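Beta-ketoacyl-[acyl-carrier-protein] synthase FabY (Pseudomonas aeruginosa, PDB 4CW4) catalyses the condensation of acetyl-CoA with malonyl-ACP to give acetoacetyl-ACP, the primer with which fatty acid synthesis begins. Local coordinates at residues Val392-Ala396 and Leu412-Ala417; Ser434-Gly440 and Trp466-Lys472; Ile94-Leu99 and Ile317-Ile322; Cys321-Tyr325 and Gly360-Ala364. Where two conformers were deposited one is given. Residue numbers count along the deposited sequence, not the author numbering.

Interactions 1 and 2 belong to the C-terminal ketosynthase half and reach the same sheet, their centres about 16 Å apart. Interaction 2 pairs two parallel strands deep inside and runs on into the active site, so backbone hydrogen bonds and ordered waters dominate. Interaction 1 lays a helix over a strand by side-chain packing, with a water between Asn395 and Lys416 and no direct hydrogen bond between the segments, its polar fringe turned to the second subunit. Interactions 3 and 4 share Cys321 and Ile322 of helix 319-327, with centres about 10 Å apart. Both are apolar, but interaction 3 is only partly buried and includes a bridging water, whereas interaction 4 is fully buried and brings aromatic rings up to the predicted active-site residues.

Interaction 1 (Val392-Ala396 and Leu412-Ala417); sequences VFINA and LTVAKA
Val392-Ile394 is extended, the end of strand 387-394, and Asn395 keeps the beta conformation beyond it. Helix segment Leu412-Ala417 crosses at 7.4 Å between axes, nearly antiparallel (152°), with Phe393 CA 5.1 Å from Thr413 CA. The side chains of Phe393 and Asn395, both chi1 m, point at the helix; those of Val392 and Ile394 turn away. Leu412 comes first, its CB 3.6 Å from Asn395 CG. Thr413, chi1 p, wedges its CG2 3.3 Å from both Phe393 O and Asn395 OD1, while its OG1 bonds Ser546. Lys416 then lies across the Phe393 ring, CB 3.9 Å from the centroid in a CH-pi contact; its NZ forms a salt bridge to Asp220 of the second subunit and holds a water (2.8 Å) that donates to Asn395 OD1 (2.7 Å). Asn395 ND2 hydrogen-bonds to Val276 O of the second subunit. Ala417 CB closes the row, 4.2 Å from Phe393 CD2. This is helix-on-sheet packing as in the layered alpha/beta thiolase fold, here at the dimer interface.

Interaction 2 (Ser434-Gly440 and Trp466-Lys472); sequences SFVHAHG and WPVTAVK
Three backbone hydrogen bonds join the strands: Val436 N to Pro467 O (2.8 Å), Thr469 N to Val436 O (3.0 Å) and Ala438 N to Thr469 O (2.9 Å). Val436 thus bonds to the residues flanking Val468, the parallel pattern, with Val436 opposite Val468 (CA-CA 4.9 Å) and His437 opposite Thr469 (CA-CA 5.2 Å). The axes lie 4.8 Å apart at -30°. At the C-terminal ends Lys472 NZ donates to His439 O (2.8 Å), and a water links the same NZ (2.9 Å) with His439 ND1 (2.8 Å). His439 is a predicted catalytic residue, and Lys472 packs beside His477, another. A second water joins His437 ND1 (2.8 Å), Ala438 O (2.8 Å) and Val471 N (2.9 Å). The strands bracket helix 444-461 in a beta-alpha-beta crossover of the thiolase fold, with His439 just beyond the C-terminal end of strand 434-437. At the opposite end Trp466 NE1 donates to Ser434 OG (2.9 Å), which also bonds Val430 O. Packing differs by face. On the helix 444-461 side, Val436 CG2 sits 3.5 Å over the centroid of the six-membered ring of Trp466, and Ala438 CB meets Val468 CG1 at 3.7 Å. On the His437 side, Thr469 CG2 lies 3.5 Å from the imidazole centroid. Gly440 has positive phi, and a CB there would clash with Ala470 CB.

Interaction 3 (Ile94-Leu99 and Ile317-Ile322); sequences IEPQYL and ILPECI
Ile317, rotamer m,t, pushes its side chain between Ile94, Tyr98 and Leu99. Tyr98 (chi1 m, chi2 -84°) turns one ring face to Ile317 CD1, and Tyr98 CD1 lies 4.0 Å from Ile317 CB; the tyrosine hydroxyl continues to Glu365, with which it hydrogen-bonds. Leu99 takes a less usual shape, chi1 p with chi2 at 99° between wells, which brings CD2 to 3.8 Å from Pro319 CD, 4.0 Å from Ile322 CD1 and 4.4 Å from Ile317 CG2. Ile94 and Ile322, both m,t, reach each other tip to tip, CD1 to CD1 at 3.8 Å, while Ile94 CG2 is 4.5 Å from Ile317 CG2. The two backbones stay apart, their nearest CA atoms being those of Tyr98 and Ile317 at 6.7 Å. The contact joins the loop between strands 91-93 and 104-112 to the start of helix 319-327, where Leu318 holds the N-cap position and Ile322 N bonds back to Leu318 O (3.1 Å). Residues 96-98 have helical backbone angles, and the turn closes through Tyr98 N to Glu95 O at 3.0 Å; Gln97 NE2 reinforces it by donating to Glu95 OE1 at 2.9 Å. Across the gap, one water donates to Tyr98 O (2.7 Å) and to Ile317 O (2.9 Å). Ala170 of strand 169-171 touches both Ile94 and Ile317 beside this patch.

Interaction 4 (Cys321-Tyr325 and Gly360-Ala364); sequences CIEGY and GFTLA
Leu363, Tyr325 and Phe361 make most of this contact between one turn of helix 319-327 and the irregular segment Gly360-Ala364 leading into strand 366-374. Leu363 (chi1 t, chi2 p) points at the helix and spans its turn: CD2 lies 3.8 Å from Ile322 CG1 and 4.2 Å from Cys321 CB, while CD1 is 4.2 Å from Tyr325 CE2. The closest CA atoms, those of Ile322 and Leu363, are 7.5 Å apart, so side chains alone fill the space. Tyr325, chi1 m, follows one turn after Cys321, its N bonded to Cys321 O at 3.0 Å, and its ring receives the edge of Phe361 in a T-shaped stack: centroids 5.3 Å apart, planes at 74°, Phe361 CZ 3.7 Å from Tyr325 CD1. Phe361 starts sideways from its backbone, and chi1 p swings the ring over to the tyrosine. This pair lines the active-site region of the ketosynthase, with the side chain of Tyr325 about 5 Å from that of Cys286, the inferred nucleophile, and Phe361 meeting the ring of His477, a predicted catalytic residue. A backbone hydrogen bond between Thr362 and His477 also holds the segment beside that histidine. Tyr325 also touches Met230, Leu331 and Leu479, and Phe260 of the second subunit packs against it.

Interaction 1 (Val392-Ala396 and Leu412-Ala417)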
loop_
_atom_site.group_PDB
_atom_site.type_symbol
_atom_site.label_atom_id
_atom_site.label_comp_id
_atom_site.label_asym_id
_atom_site.label_seq_id
_atom_site.Cartn_x
_atom_site.Cartn_y
_atom_site.Cartn_z
ATOM N N VAL A 392 -9.321 -4.184 -16.329
ATOM C CA VAL A 392 -7.941 -3.791 -16.138
ATOM C C VAL A 392 -7.121 -5.058 -16.071
ATOM O O VAL A 392 -7.453 -5.989 -15.330
ATOM C CB VAL A 392 -7.741 -2.999 -14.823
ATOM C CG1 VAL A 392 -6.243 -2.796 -14.509
ATOM C CG2 VAL A 392 -8.464 -1.646 -14.894
ATOM N N PHE A 393 -6.052 -5.086 -16.845
ATOM C CA PHE A 393 -5.117 -6.200 -16.828
ATOM C C PHE A 393 -3.781 -5.765 -16.267
ATOM O O PHE A 393 -3.258 -4.698 -16.597
ATOM C CB PHE A 393 -4.977 -6.779 -18.226
ATOM C CG PHE A 393 -6.266 -7.355 -18.745
ATOM C CD1 PHE A 393 -6.792 -8.519 -18.207
ATOM C CD2 PHE A 393 -6.976 -6.705 -19.729
ATOM C CE1 PHE A 393 -8.004 -9.014 -18.662
ATOM C CE2 PHE A 393 -8.180 -7.200 -20.186
ATOM C CZ PHE A 393 -8.687 -8.364 -19.662
ATOM N N ILE A 394 -3.249 -6.615 -15.396
ATOM C CA ILE A 394 -2.030 -6.361 -14.668
ATOM C C ILE A 394 -1.100 -7.556 -14.848
ATOM O O ILE A 394 -1.502 -8.697 -14.631
ATOM C CB ILE A 394 -2.335 -6.193 -13.163
ATOM C CG1 ILE A 394 -3.140 -4.903 -12.928
ATOM C CG2 ILE A 394 -1.053 -6.199 -12.341
ATOM C CD1 ILE A 394 -3.734 -4.760 -11.513
ATOM N N ASN A 395 0.135 -7.294 -15.237
ATOM C CA ASN A 395 1.134 -8.339 -15.450
ATOM C C ASN A 395 2.507 -7.826 -15.047
ATOM O O ASN A 395 2.905 -6.721 -15.431
ATOM C CB ASN A 395 1.185 -8.762 -16.923
ATOM C CG ASN A 395 -0.084 -9.460 -17.363
ATOM O OD1 ASN A 395 -1.031 -8.811 -17.846
ATOM N ND2 ASN A 395 -0.126 -10.782 -17.181
ATOM N N ALA A 396 3.237 -8.648 -14.297
ATOM C CA ALA A 396 4.600 -8.335 -13.885
ATOM C C ALA A 396 5.572 -8.691 -15.021
ATOM O O ALA A 396 5.153 -9.057 -16.122
ATOM C CB ALA A 396 4.948 -9.066 -12.586
ATOM N N LEU A 412 1.857 -7.828 -22.298
ATOM C CA LEU A 412 0.723 -8.655 -21.923
ATOM C C LEU A 412 -0.496 -7.808 -21.550
ATOM O O LEU A 412 -1.609 -8.114 -21.976
ATOM C CB LEU A 412 1.096 -9.577 -20.769
ATOM C CG LEU A 412 1.922 -10.820 -21.127
ATOM C CD1 LEU A 412 3.224 -10.499 -21.827
ATOM C CD2 LEU A 412 2.192 -11.629 -19.877
ATOM N N THR A 413 -0.292 -6.743 -20.770
ATOM C CA THR A 413 -1.432 -5.931 -20.352
ATOM C C THR A 413 -2.079 -5.230 -21.547
ATOM O O THR A 413 -3.300 -5.198 -21.657
ATOM C CB THR A 413 -1.092 -4.909 -19.235
ATOM O OG1 THR A 413 -0.247 -3.857 -19.721
ATOM C CG2 THR A 413 -0.387 -5.582 -18.063
ATOM N N VAL A 414 -1.275 -4.661 -22.434
ATOM C CA VAL A 414 -1.832 -3.959 -23.586
ATOM C C VAL A 414 -2.541 -4.932 -24.535
ATOM O O VAL A 414 -3.651 -4.672 -24.980
ATOM C CB VAL A 414 -0.762 -3.131 -24.335
ATOM C CG1 VAL A 414 -1.367 -2.451 -25.559
ATOM C CG2 VAL A 414 -0.142 -2.081 -23.379
ATOM N N ALA A 415 -1.902 -6.059 -24.825
ATOM C CA ALA A 415 -2.497 -7.054 -25.710
ATOM C C ALA A 415 -3.824 -7.537 -25.149
ATOM O O ALA A 415 -4.825 -7.600 -25.877
ATOM C CB ALA A 415 -1.554 -8.225 -25.928
ATOM N N LYS A 416 -3.846 -7.907 -23.870
ATOM C CA LYS A 416 -5.092 -8.417 -23.281
ATOM C C LYS A 416 -6.171 -7.334 -23.264
ATOM O O LYS A 416 -7.359 -7.615 -23.461
ATOM C CB LYS A 416 -4.870 -8.942 -21.861
ATOM C CG LYS A 416 -4.044 -10.197 -21.789
ATOM C CD LYS A 416 -3.878 -10.668 -20.361
ATOM C CE LYS A 416 -5.172 -11.221 -19.805
ATOM N NZ LYS A 416 -5.067 -11.688 -18.402
ATOM N N ALA A 417 -5.764 -6.089 -23.030
ATOM C CA ALA A 417 -6.740 -4.989 -22.997
ATOM C C ALA A 417 -7.409 -4.816 -24.364
ATOM O O ALA A 417 -8.638 -4.705 -24.467
ATOM C CB ALA A 417 -6.073 -3.683 -22.544
HETATM O O HOH W 1 -3.405 -9.893 -17.112
#

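Interaction 2 (Ser434-Gly440 and Trp466-Lys472)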
loop_
_atom_site.group_PDB
_atom_site.type_symbol
_atom_site.label_atom_id
_atom_site.label_comp_id
_atom_site.label_asym_id
_atom_site.label_seq_id
_atom_site.Cartn_x
_atom_site.Cartn_y
_atom_site.Cartn_z
ATOM N N SER A 434 -10.617 3.947 -31.505
ATOM C CA SER A 434 -9.961 3.822 -30.203
ATOM C C SER A 434 -8.696 4.668 -30.157
ATOM O O SER A 434 -8.117 4.988 -31.194
ATOM C CB SER A 434 -9.666 2.352 -29.839
ATOM O OG SER A 434 -8.523 1.863 -30.497
ATOM N N PHE A 435 -8.289 5.038 -28.946
ATOM C CA PHE A 435 -7.058 5.789 -28.731
ATOM C C PHE A 435 -6.369 5.285 -27.468
ATOM O O PHE A 435 -6.967 4.573 -26.650
ATOM C CB PHE A 435 -7.304 7.310 -28.715
ATOM C CG PHE A 435 -8.094 7.839 -27.527
ATOM C CD1 PHE A 435 -9.447 7.559 -27.367
ATOM C CD2 PHE A 435 -7.484 8.690 -26.608
ATOM C CE1 PHE A 435 -10.165 8.091 -26.286
ATOM C CE2 PHE A 435 -8.193 9.208 -25.533
ATOM C CZ PHE A 435 -9.534 8.909 -25.380
ATOM N N VAL A 436 -5.099 5.649 -27.339
ATOM C CA VAL A 436 -4.284 5.220 -26.217
ATOM C C VAL A 436 -3.862 6.429 -25.399
ATOM O O VAL A 436 -3.319 7.407 -25.917
ATOM C CB VAL A 436 -3.006 4.490 -26.693
ATOM C CG1 VAL A 436 -2.127 4.080 -25.493
ATOM C CG2 VAL A 436 -3.340 3.283 -27.559
ATOM N N HIS A 437 -4.143 6.367 -24.109
ATOM C CA HIS A 437 -3.523 7.251 -23.134
ATOM C C HIS A 437 -2.224 6.588 -22.727
ATOM O O HIS A 437 -2.189 5.701 -21.861
ATOM C CB HIS A 437 -4.449 7.504 -21.938
ATOM C CG HIS A 437 -5.011 8.886 -21.939
ATOM N ND1 HIS A 437 -4.293 9.959 -21.471
ATOM C CD2 HIS A 437 -6.178 9.386 -22.424
ATOM C CE1 HIS A 437 -4.993 11.064 -21.657
ATOM N NE2 HIS A 437 -6.144 10.741 -22.229
ATOM N N ALA A 438 -1.151 7.012 -23.387
ATOM C CA ALA A 438 0.146 6.421 -23.171
ATOM C C ALA A 438 0.657 6.771 -21.800
ATOM O O ALA A 438 0.386 7.840 -21.273
ATOM C CB ALA A 438 1.132 6.908 -24.200
ATOM N N HIS A 439 1.431 5.857 -21.254
ATOM C CA HIS A 439 2.131 6.098 -20.009
ATOM C C HIS A 439 2.959 7.370 -20.173
ATOM O O HIS A 439 2.883 8.268 -19.348
ATOM C CB HIS A 439 3.012 4.912 -19.658
ATOM C CG HIS A 439 3.771 5.098 -18.390
ATOM N ND1 HIS A 439 3.145 5.270 -17.173
ATOM C CD2 HIS A 439 5.103 5.152 -18.144
ATOM C CE1 HIS A 439 4.061 5.404 -16.228
ATOM N NE2 HIS A 439 5.255 5.357 -16.794
ATOM N N GLY A 440 3.736 7.437 -21.250
ATOM C CA GLY A 440 4.346 8.684 -21.705
ATOM C C GLY A 440 5.009 9.475 -20.599
ATOM O O GLY A 440 4.641 10.617 -20.353
ATOM N N TRP A 466 -2.907 4.688 -34.934
ATOM C CA TRP A 466 -3.533 4.570 -33.611
ATOM C C TRP A 466 -3.258 5.845 -32.840
ATOM O O TRP A 466 -2.104 6.140 -32.540
ATOM C CB TRP A 466 -2.949 3.400 -32.843
ATOM C CG TRP A 466 -3.834 2.733 -31.815
ATOM C CD1 TRP A 466 -5.154 2.942 -31.586
ATOM C CD2 TRP A 466 -3.419 1.716 -30.905
ATOM N NE1 TRP A 466 -5.597 2.114 -30.575
ATOM C CE2 TRP A 466 -4.546 1.344 -30.146
ATOM C CE3 TRP A 466 -2.199 1.083 -30.666
ATOM C CZ2 TRP A 466 -4.491 0.354 -29.158
ATOM C CZ3 TRP A 466 -2.138 0.107 -29.687
ATOM C CH2 TRP A 466 -3.286 -0.257 -28.950
ATOM N N PRO A 467 -4.303 6.609 -32.517
ATOM C CA PRO A 467 -4.015 7.895 -31.876
ATOM C C PRO A 467 -3.511 7.723 -30.452
ATOM O O PRO A 467 -4.072 6.949 -29.651
ATOM C CB PRO A 467 -5.364 8.627 -31.908
ATOM C CG PRO A 467 -6.154 7.910 -32.971
ATOM C CD PRO A 467 -5.722 6.487 -32.891
ATOM N N VAL A 468 -2.450 8.472 -30.156
ATOM C CA VAL A 468 -1.779 8.440 -28.861
ATOM C C VAL A 468 -1.735 9.838 -28.244
ATOM O O VAL A 468 -1.402 10.819 -28.911
ATOM C CB VAL A 468 -0.326 7.899 -29.008
ATOM C CG1 VAL A 468 0.441 7.973 -27.691
ATOM C CG2 VAL A 468 -0.319 6.483 -29.550
ATOM N N THR A 469 -2.057 9.920 -26.958
ATOM C CA THR A 469 -1.956 11.153 -26.198
ATOM C C THR A 469 -1.204 10.857 -24.893
ATOM O O THR A 469 -1.093 9.701 -24.495
ATOM C CB THR A 469 -3.354 11.761 -25.963
ATOM O OG1 THR A 469 -3.245 13.068 -25.367
ATOM C CG2 THR A 469 -4.232 10.862 -25.103
ATOM N N ALA A 470 -0.652 11.898 -24.266
ATOM C CA ALA A 470 0.218 11.732 -23.097
ATOM C C ALA A 470 -0.007 12.843 -22.068
ATOM O O ALA A 470 0.520 13.936 -22.182
ATOM C CB ALA A 470 1.674 11.683 -23.534
ATOM N N VAL A 471 -0.836 12.544 -21.075
ATOM C CA VAL A 471 -1.289 13.562 -20.141
ATOM C C VAL A 471 -0.126 14.136 -19.316
ATOM O O VAL A 471 -0.197 15.277 -18.862
ATOM C CB VAL A 471 -2.390 13.011 -19.207
ATOM C CG1 VAL A 471 -1.778 12.107 -18.126
ATOM C CG2 VAL A 471 -3.213 14.144 -18.601
ATOM N N LYS A 472 0.948 13.362 -19.139
ATOM C CA LYS A 472 2.075 13.823 -18.312
ATOM C C LYS A 472 2.801 15.011 -18.937
ATOM O O LYS A 472 3.535 15.727 -18.253
ATOM C CB LYS A 472 3.066 12.690 -18.028
ATOM C CG LYS A 472 2.491 11.563 -17.156
ATOM C CD LYS A 472 3.489 10.426 -16.958
ATOM C CE LYS A 472 2.907 9.270 -16.142
ATOM N NZ LYS A 472 1.711 8.666 -16.790
HETATM O O HOH W 2 -1.570 9.752 -20.907
HETATM O O HOH W 3 1.617 10.700 -20.310
HETATM O O HOH W 4 0.689 6.068 -16.000
#

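Interaction 3 (Ile94-Leu99 and Ile317-Ile322)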
loop_
_atom_site.group_PDB
_atom_site.type_symbol
_atom_site.label_atom_id
_atom_site.label_comp_id
_atom_site.label_asym_id
_atom_site.label_seq_id
_atom_site.Cartn_x
_atom_site.Cartn_y
_atom_site.Cartn_z
ATOM N N ILE A 94 9.386 24.937 -9.670
ATOM C CA ILE A 94 8.861 24.718 -8.329
ATOM C C ILE A 94 8.780 26.028 -7.554
ATOM O O ILE A 94 9.767 26.761 -7.458
ATOM C CB ILE A 94 9.739 23.727 -7.553
ATOM C CG1 ILE A 94 9.705 22.347 -8.229
ATOM C CG2 ILE A 94 9.267 23.619 -6.087
ATOM C CD1 ILE A 94 10.733 21.381 -7.692
ATOM N N GLU A 95 7.606 26.294 -6.997
ATOM C CA GLU A 95 7.296 27.579 -6.365
ATOM C C GLU A 95 7.511 27.537 -4.857
ATOM O O GLU A 95 7.558 26.465 -4.255
ATOM C CB GLU A 95 5.874 28.006 -6.756
ATOM C CG GLU A 95 5.786 28.276 -8.259
ATOM C CD GLU A 95 4.405 28.615 -8.756
ATOM O OE1 GLU A 95 3.478 28.783 -7.930
ATOM O OE2 GLU A 95 4.260 28.736 -9.995
ATOM N N PRO A 96 7.661 28.720 -4.238
ATOM C CA PRO A 96 8.100 28.763 -2.840
ATOM C C PRO A 96 7.178 28.115 -1.823
ATOM O O PRO A 96 7.627 27.770 -0.732
ATOM C CB PRO A 96 8.205 30.258 -2.531
ATOM C CG PRO A 96 8.127 30.965 -3.817
ATOM C CD PRO A 96 7.573 30.058 -4.848
ATOM N N GLN A 97 5.908 27.968 -2.158
ATOM C CA GLN A 97 4.961 27.349 -1.255
ATOM C C GLN A 97 5.277 25.857 -1.022
ATOM O O GLN A 97 4.740 25.251 -0.100
ATOM C CB GLN A 97 3.515 27.556 -1.728
ATOM C CG GLN A 97 3.145 26.939 -3.086
ATOM C CD GLN A 97 3.360 27.878 -4.252
ATOM O OE1 GLN A 97 4.162 28.814 -4.177
ATOM N NE2 GLN A 97 2.645 27.632 -5.352
ATOM N N TYR A 98 6.135 25.282 -1.869
ATOM C CA TYR A 98 6.661 23.922 -1.675
ATOM C C TYR A 98 8.047 23.921 -1.054
ATOM O O TYR A 98 8.272 23.328 0.000
ATOM C CB TYR A 98 6.714 23.159 -3.012
ATOM C CG TYR A 98 5.368 23.099 -3.660
ATOM C CD1 TYR A 98 4.454 22.125 -3.306
ATOM C CD2 TYR A 98 4.989 24.042 -4.584
ATOM C CE1 TYR A 98 3.194 22.088 -3.867
ATOM C CE2 TYR A 98 3.741 24.015 -5.153
ATOM C CZ TYR A 98 2.850 23.043 -4.795
ATOM O OH TYR A 98 1.615 23.076 -5.388
ATOM N N LEU A 99 8.981 24.551 -1.750
ATOM C CA LEU A 99 10.392 24.574 -1.363
ATOM C C LEU A 99 11.138 25.502 -2.308
ATOM O O LEU A 99 10.606 25.897 -3.355
ATOM C CB LEU A 99 11.005 23.171 -1.448
ATOM C CG LEU A 99 10.819 22.454 -2.790
ATOM C CD1 LEU A 99 12.079 22.598 -3.639
ATOM C CD2 LEU A 99 10.445 20.988 -2.614
ATOM N N ILE A 317 5.862 16.526 -3.701
ATOM C CA ILE A 317 6.765 17.620 -4.020
ATOM C C ILE A 317 7.469 18.053 -2.725
ATOM O O ILE A 317 7.074 19.013 -2.069
ATOM C CB ILE A 317 6.073 18.788 -4.727
ATOM C CG1 ILE A 317 5.270 18.289 -5.946
ATOM C CG2 ILE A 317 7.115 19.799 -5.151
ATOM C CD1 ILE A 317 4.390 19.351 -6.575
ATOM N N LEU A 318 8.516 17.294 -2.388
ATOM C CA LEU A 318 9.261 17.408 -1.135
ATOM C C LEU A 318 10.711 17.169 -1.500
ATOM O O LEU A 318 10.980 16.377 -2.403
ATOM C CB LEU A 318 8.803 16.347 -0.127
ATOM C CG LEU A 318 7.335 16.397 0.311
ATOM C CD1 LEU A 318 6.917 15.124 1.048
ATOM C CD2 LEU A 318 7.107 17.619 1.175
ATOM N N PRO A 319 11.652 17.838 -0.807
ATOM C CA PRO A 319 13.060 17.684 -1.201
ATOM C C PRO A 319 13.537 16.226 -1.205
ATOM O O PRO A 319 14.305 15.840 -2.067
ATOM C CB PRO A 319 13.817 18.481 -0.137
ATOM C CG PRO A 319 12.832 19.476 0.378
ATOM C CD PRO A 319 11.480 18.820 0.277
ATOM N N GLU A 320 13.095 15.430 -0.244
ATOM C CA GLU A 320 13.577 14.054 -0.121
ATOM C C GLU A 320 13.104 13.194 -1.295
ATOM O O GLU A 320 13.869 12.367 -1.821
ATOM C CB GLU A 320 13.102 13.451 1.199
ATOM C CG GLU A 320 13.654 14.125 2.469
ATOM C CD GLU A 320 12.909 15.396 2.864
ATOM O OE1 GLU A 320 11.904 15.782 2.194
ATOM O OE2 GLU A 320 13.329 16.001 3.874
ATOM N N CYS A 321 11.853 13.390 -1.717
ATOM C CA CYS A 321 11.323 12.637 -2.855
ATOM C C CYS A 321 12.057 13.014 -4.121
ATOM O O CYS A 321 12.396 12.155 -4.921
ATOM C CB CYS A 321 9.844 12.890 -3.025
ATOM S SG CYS A 321 8.876 12.360 -1.662
ATOM N N ILE A 322 12.298 14.309 -4.298
ATOM C CA ILE A 322 12.988 14.779 -5.476
ATOM C C ILE A 322 14.405 14.206 -5.509
ATOM O O ILE A 322 14.843 13.682 -6.536
ATOM C CB ILE A 322 12.996 16.325 -5.563
ATOM C CG1 ILE A 322 11.567 16.863 -5.736
ATOM C CG2 ILE A 322 13.894 16.790 -6.700
ATOM C CD1 ILE A 322 11.455 18.364 -5.512
HETATM O O HOH W 5 7.996 20.671 0.109
#

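Interaction 4 (Cys321-Tyr325 and Gly360-Ala364)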
loop_
_atom_site.group_PDB
_atom_site.type_symbol
_atom_site.label_atom_id
_atom_site.label_comp_id
_atom_site.label_asym_id
_atom_site.label_seq_id
_atom_site.Cartn_x
_atom_site.Cartn_y
_atom_site.Cartn_z
ATOM N N CYS A 321 11.853 13.390 -1.717
ATOM C CA CYS A 321 11.323 12.637 -2.855
ATOM C C CYS A 321 12.057 13.014 -4.121
ATOM O O CYS A 321 12.396 12.155 -4.921
ATOM C CB CYS A 321 9.844 12.890 -3.025
ATOM S SG CYS A 321 8.876 12.360 -1.662
ATOM N N ILE A 322 12.298 14.309 -4.298
ATOM C CA ILE A 322 12.988 14.779 -5.476
ATOM C C ILE A 322 14.405 14.206 -5.509
ATOM O O ILE A 322 14.843 13.682 -6.536
ATOM C CB ILE A 322 12.996 16.325 -5.563
ATOM C CG1 ILE A 322 11.567 16.863 -5.736
ATOM C CG2 ILE A 322 13.894 16.790 -6.700
ATOM C CD1 ILE A 322 11.455 18.364 -5.512
ATOM N N GLU A 323 15.125 14.288 -4.391
ATOM C CA GLU A 323 16.467 13.723 -4.364
ATOM C C GLU A 323 16.475 12.213 -4.555
ATOM O O GLU A 323 17.358 11.685 -5.223
ATOM C CB GLU A 323 17.231 14.109 -3.100
ATOM C CG GLU A 323 18.684 13.637 -3.178
ATOM C CD GLU A 323 19.546 13.975 -1.985
ATOM O OE1 GLU A 323 19.125 14.739 -1.097
ATOM O OE2 GLU A 323 20.688 13.469 -1.952
ATOM N N GLY A 324 15.494 11.525 -3.978
ATOM C CA GLY A 324 15.405 10.068 -4.102
ATOM C C GLY A 324 15.242 9.606 -5.550
ATOM O O GLY A 324 15.902 8.668 -6.002
ATOM N N TYR A 325 14.348 10.261 -6.286
ATOM C CA TYR A 325 14.192 9.949 -7.698
ATOM C C TYR A 325 15.380 10.404 -8.549
ATOM O O TYR A 325 15.784 9.710 -9.474
ATOM C CB TYR A 325 12.885 10.506 -8.248
ATOM C CG TYR A 325 11.654 9.720 -7.857
ATOM C CD1 TYR A 325 11.399 8.478 -8.406
ATOM C CD2 TYR A 325 10.749 10.225 -6.947
ATOM C CE1 TYR A 325 10.263 7.757 -8.061
ATOM C CE2 TYR A 325 9.604 9.525 -6.604
ATOM C CZ TYR A 325 9.376 8.283 -7.153
ATOM O OH TYR A 325 8.259 7.562 -6.807
ATOM N N GLY A 360 13.906 12.438 -18.586
ATOM C CA GLY A 360 13.409 12.003 -17.288
ATOM C C GLY A 360 12.045 12.588 -16.984
ATOM O O GLY A 360 11.620 13.582 -17.592
ATOM N N PHE A 361 11.357 11.975 -16.027
ATOM C CA PHE A 361 10.018 12.407 -15.704
ATOM C C PHE A 361 10.019 13.619 -14.772
ATOM O O PHE A 361 11.051 13.996 -14.203
ATOM C CB PHE A 361 9.122 11.229 -15.236
ATOM C CG PHE A 361 9.297 10.760 -13.803
ATOM C CD1 PHE A 361 8.606 11.355 -12.765
ATOM C CD2 PHE A 361 10.025 9.627 -13.533
ATOM C CE1 PHE A 361 8.686 10.886 -11.480
ATOM C CE2 PHE A 361 10.117 9.140 -12.221
ATOM C CZ PHE A 361 9.442 9.785 -11.207
ATOM N N THR A 362 8.853 14.239 -14.656
ATOM C CA THR A 362 8.620 15.357 -13.766
ATOM C C THR A 362 7.640 14.945 -12.682
ATOM O O THR A 362 6.541 14.480 -12.970
ATOM C CB THR A 362 8.034 16.530 -14.563
ATOM O OG1 THR A 362 9.036 17.033 -15.452
ATOM C CG2 THR A 362 7.553 17.656 -13.646
ATOM N N LEU A 363 8.045 15.137 -11.436
ATOM C CA LEU A 363 7.232 14.798 -10.289
ATOM C C LEU A 363 6.051 15.763 -10.166
ATOM O O LEU A 363 6.198 16.957 -10.397
ATOM C CB LEU A 363 8.117 14.881 -9.052
ATOM C CG LEU A 363 7.581 14.348 -7.746
ATOM C CD1 LEU A 363 7.344 12.862 -7.839
ATOM C CD2 LEU A 363 8.571 14.663 -6.653
ATOM N N ALA A 364 4.884 15.246 -9.783
ATOM C CA ALA A 364 3.675 16.040 -9.678
ATOM C C ALA A 364 2.802 15.580 -8.517
ATOM O O ALA A 364 2.908 14.448 -8.044
ATOM C CB ALA A 364 2.886 15.963 -10.957
#